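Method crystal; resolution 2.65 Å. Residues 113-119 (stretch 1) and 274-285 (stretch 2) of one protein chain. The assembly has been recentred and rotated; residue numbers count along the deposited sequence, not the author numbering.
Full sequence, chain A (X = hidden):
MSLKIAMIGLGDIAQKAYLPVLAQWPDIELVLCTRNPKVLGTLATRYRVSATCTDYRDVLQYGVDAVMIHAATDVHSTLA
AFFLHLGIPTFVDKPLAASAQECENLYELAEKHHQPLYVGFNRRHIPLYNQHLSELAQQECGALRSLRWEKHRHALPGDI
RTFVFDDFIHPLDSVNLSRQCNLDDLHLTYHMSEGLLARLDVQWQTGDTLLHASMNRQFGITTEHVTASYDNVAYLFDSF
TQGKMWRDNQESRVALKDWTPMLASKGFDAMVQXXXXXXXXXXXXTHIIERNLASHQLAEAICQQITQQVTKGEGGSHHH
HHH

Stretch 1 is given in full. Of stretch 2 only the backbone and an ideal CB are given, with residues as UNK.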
# COMPACT_ATOMS: atom_id res chain seq x y z
N HIS A 113 17.77 0.44 49.17
CA HIS A 113 19.17 0.16 48.86
C HIS A 113 19.74 1.10 47.80
O HIS A 113 20.88 0.95 47.35
CB HIS A 113 19.32 -1.30 48.43
CG HIS A 113 19.03 -2.27 49.54
ND1 HIS A 113 19.82 -2.37 50.66
CD2 HIS A 113 18.01 -3.14 49.72
CE1 HIS A 113 19.31 -3.27 51.48
NE2 HIS A 113 18.21 -3.76 50.94
N HIS A 114 18.93 2.09 47.43
CA HIS A 114 19.33 3.09 46.44
C HIS A 114 19.84 2.44 45.14
O HIS A 114 20.80 2.90 44.53
CB HIS A 114 20.40 4.02 47.03
CG HIS A 114 19.94 4.78 48.24
ND1 HIS A 114 18.87 5.65 48.23
CD2 HIS A 114 20.43 4.82 49.51
CE1 HIS A 114 18.72 6.19 49.42
NE2 HIS A 114 19.65 5.70 50.22
N GLN A 115 19.19 1.36 44.72
CA GLN A 115 19.60 0.71 43.50
C GLN A 115 18.57 0.95 42.41
O GLN A 115 17.40 1.23 42.69
CB GLN A 115 19.79 -0.78 43.73
CG GLN A 115 21.04 -1.08 44.51
CD GLN A 115 22.26 -0.49 43.85
OE1 GLN A 115 22.47 -0.64 42.65
NE2 GLN A 115 23.09 0.20 44.63
N PRO A 116 18.99 0.89 41.14
CA PRO A 116 18.08 1.11 40.02
C PRO A 116 17.47 -0.21 39.59
O PRO A 116 18.17 -1.23 39.48
CB PRO A 116 18.99 1.70 38.97
CG PRO A 116 20.23 0.89 39.16
CD PRO A 116 20.39 0.89 40.67
N LEU A 117 16.17 -0.19 39.36
CA LEU A 117 15.41 -1.34 38.91
C LEU A 117 14.77 -0.95 37.59
O LEU A 117 13.81 -0.18 37.55
CB LEU A 117 14.34 -1.69 39.94
CG LEU A 117 13.37 -2.81 39.56
CD1 LEU A 117 14.11 -4.13 39.34
CD2 LEU A 117 12.34 -2.96 40.67
N TYR A 118 15.31 -1.49 36.50
CA TYR A 118 14.83 -1.20 35.16
C TYR A 118 13.90 -2.28 34.62
O TYR A 118 14.22 -3.46 34.69
CB TYR A 118 16.04 -1.08 34.24
CG TYR A 118 15.79 -0.32 32.97
CD1 TYR A 118 15.99 1.06 32.92
CD2 TYR A 118 15.41 -0.98 31.80
CE1 TYR A 118 15.82 1.77 31.75
CE2 TYR A 118 15.23 -0.28 30.62
CZ TYR A 118 15.44 1.10 30.59
OH TYR A 118 15.29 1.80 29.42
N VAL A 119 12.76 -1.87 34.07
CA VAL A 119 11.80 -2.82 33.50
C VAL A 119 11.94 -2.81 31.97
O VAL A 119 12.05 -1.74 31.36
CB VAL A 119 10.35 -2.47 33.89
CG1 VAL A 119 9.41 -3.49 33.29
CG2 VAL A 119 10.20 -2.43 35.41
N UNK A 274 19.95 2.50 27.02
CA UNK A 274 19.40 3.24 28.15
C UNK A 274 19.66 2.46 29.43
O UNK A 274 20.09 3.02 30.42
CB UNK A 274 17.90 3.50 27.96
N UNK A 275 19.40 1.16 29.38
CA UNK A 275 19.61 0.27 30.53
C UNK A 275 21.03 0.36 31.04
O UNK A 275 21.24 0.56 32.23
CB UNK A 275 19.29 -1.18 30.16
N UNK A 276 21.99 0.17 30.16
CA UNK A 276 23.39 0.21 30.56
C UNK A 276 23.77 1.55 31.18
O UNK A 276 24.47 1.58 32.20
CB UNK A 276 24.29 -0.08 29.35
N UNK A 277 23.32 2.65 30.59
CA UNK A 277 23.62 3.98 31.13
C UNK A 277 23.09 4.04 32.56
O UNK A 277 23.80 4.43 33.49
CB UNK A 277 23.01 5.09 30.27
N UNK A 278 21.83 3.63 32.74
CA UNK A 278 21.21 3.62 34.06
C UNK A 278 22.06 2.78 35.02
O UNK A 278 22.42 3.24 36.08
CB UNK A 278 19.78 3.08 33.98
N UNK A 279 22.36 1.56 34.61
CA UNK A 279 23.15 0.65 35.43
C UNK A 279 24.50 1.25 35.82
O UNK A 279 24.91 1.17 36.98
CB UNK A 279 23.36 -0.67 34.69
N UNK A 280 25.19 1.83 34.85
CA UNK A 280 26.50 2.43 35.11
C UNK A 280 26.40 3.73 35.91
O UNK A 280 27.40 4.27 36.36
CB UNK A 280 27.22 2.70 33.79
N UNK A 281 25.18 4.24 36.07
CA UNK A 281 24.98 5.48 36.81
C UNK A 281 24.30 5.20 38.15
O UNK A 281 24.10 6.11 38.96
CB UNK A 281 24.15 6.47 35.99
N UNK A 282 23.95 3.94 38.38
CA UNK A 282 23.28 3.56 39.60
C UNK A 282 22.08 4.44 39.88
O UNK A 282 21.67 4.59 41.03
CB UNK A 282 24.26 3.61 40.78
N UNK A 283 21.50 5.03 38.83
CA UNK A 283 20.35 5.91 39.00
C UNK A 283 19.33 5.71 37.88
O UNK A 283 19.71 5.43 36.74
CB UNK A 283 20.80 7.37 39.05
N UNK A 284 18.06 5.85 38.21
CA UNK A 284 16.99 5.69 37.22
C UNK A 284 15.98 6.81 37.42
O UNK A 284 15.26 6.84 38.40
CB UNK A 284 16.32 4.32 37.34
N UNK A 285 15.89 7.74 36.46
CA UNK A 285 14.94 8.85 36.59
C UNK A 285 13.59 8.49 37.18
O UNK A 285 13.03 7.43 36.90
CB UNK A 285 14.71 9.48 35.21

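The helix that opens stretch 2 runs nearly antiparallel to strand 117-119, at 172° between their directions, with a closest axial approach of 9.5 Å. P116 and Y118 turn their CA-to-CB bonds toward it, L117 and V119 away.

At position 274, CA-to-CB points toward stretch 1, and the ideal CB lies 3.4 Å from Y118 OH. A short polar side chain able to pair with a hydroxyl would fit, be it Asp, Asn, Ser or Thr. The residue is D274; with chi1 in t, its OD2 accepts a hydrogen bond from Y118 OH at 2.6 Å, near the plane of the tyrosine ring.

Position 275 sets its CB sideways, 4.2 Å from Y118 CE2, while its CA sits 4.2 Å from the centroid of the Y118 ring, over the face. The backbone thus covers the ring already, and a large apolar or aromatic side chain could extend along the tyrosine. W275 does so: its CE3 comes within 3.5 Å of Y118 CB, and the two six-membered rings meet obliquely, their planes at 45°.

Positions 276 and 277 are out of reach of stretch 1, which sets no preference there; they hold L276 and Q277.

Position 278 points toward stretch 1, its CB 4.4 Å from Y118 CD1 and 5.2 Å from P116 CB. A compact apolar residue such as Val, Ile or Leu would suit this gap. V278 bridges it, with CG1 3.7 Å from P116 CB and CG2 4.0 Å from Y118 CE1.

Positions 279, 280 and 281 find nothing of stretch 1 within 5.5 Å of their CB atoms, so many residues would serve; they hold A279, A280 and A281.

At position 282 the backbone has phi 51° and psi 25°. Positive phi by itself favours glycine, though Asn or Asp could also adopt it. G282, the first residue to leave helical phi/psi, forms a Schellman motif with two weak bonds back into the last turn, and its O lies 3.9 Å from P116 CD.

Position 283 points away from stretch 1, leaving room for a long polar chain; K283 extends there.

Position 284 turns back toward stretch 1, its CB 4.1 Å from P116 CB and 4.9 Å from L117 N. With proline and the tyrosine ring nearby, an apolar side chain such as Leu, Ile or Met would suit. L284 CD1 lies at the edge of the Y118 ring, 3.7 Å from Y118 CD1, while L284 CD2 packs 3.2 Å from L117 O.

Position 285 is out of reach of stretch 1, which sets no preference; its phi of -40° permits proline among others. P285 sits at the N-cap position, right before a helix.

Stretch 2, residues 274-285: DWLQVAAAGKLP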
# COMPACT_ATOMS: atom_id res chain seq x y z
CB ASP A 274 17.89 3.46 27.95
CG ASP A 274 17.29 4.51 28.89
OD1 ASP A 274 17.91 5.59 29.04
OD2 ASP A 274 16.19 4.27 29.46
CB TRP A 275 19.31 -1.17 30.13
CG TRP A 275 20.00 -2.23 30.96
CD1 TRP A 275 20.74 -3.30 30.49
CD2 TRP A 275 20.00 -2.34 32.38
NE1 TRP A 275 21.19 -4.06 31.53
CE2 TRP A 275 20.76 -3.50 32.71
CE3 TRP A 275 19.44 -1.58 33.43
CZ2 TRP A 275 20.96 -3.92 34.04
CZ3 TRP A 275 19.65 -2.00 34.75
CH2 TRP A 275 20.40 -3.16 35.04
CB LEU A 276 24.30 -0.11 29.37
CG LEU A 276 24.14 -1.50 28.74
CD1 LEU A 276 25.04 -1.56 27.53
CD2 LEU A 276 24.48 -2.61 29.74
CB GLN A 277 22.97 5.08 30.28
CG GLN A 277 23.35 5.06 28.79
CD GLN A 277 22.71 6.19 27.97
OE1 GLN A 277 21.48 6.31 27.88
NE2 GLN A 277 23.56 7.02 27.37
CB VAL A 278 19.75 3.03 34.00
CG1 VAL A 278 19.23 2.72 35.41
CG2 VAL A 278 18.81 4.01 33.31
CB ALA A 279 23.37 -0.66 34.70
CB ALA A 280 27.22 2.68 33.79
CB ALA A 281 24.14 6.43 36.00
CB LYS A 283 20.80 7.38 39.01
CG LYS A 283 21.91 7.71 40.02
CD LYS A 283 22.49 9.12 39.81
CE LYS A 283 21.42 10.21 39.92
NZ LYS A 283 21.95 11.59 39.63
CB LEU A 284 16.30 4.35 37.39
CG LEU A 284 15.12 4.13 36.45
CD1 LEU A 284 15.61 4.11 35.01
CD2 LEU A 284 14.43 2.82 36.79
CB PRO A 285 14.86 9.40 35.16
CG PRO A 285 15.22 8.24 34.31
CD PRO A 285 16.35 7.62 35.07
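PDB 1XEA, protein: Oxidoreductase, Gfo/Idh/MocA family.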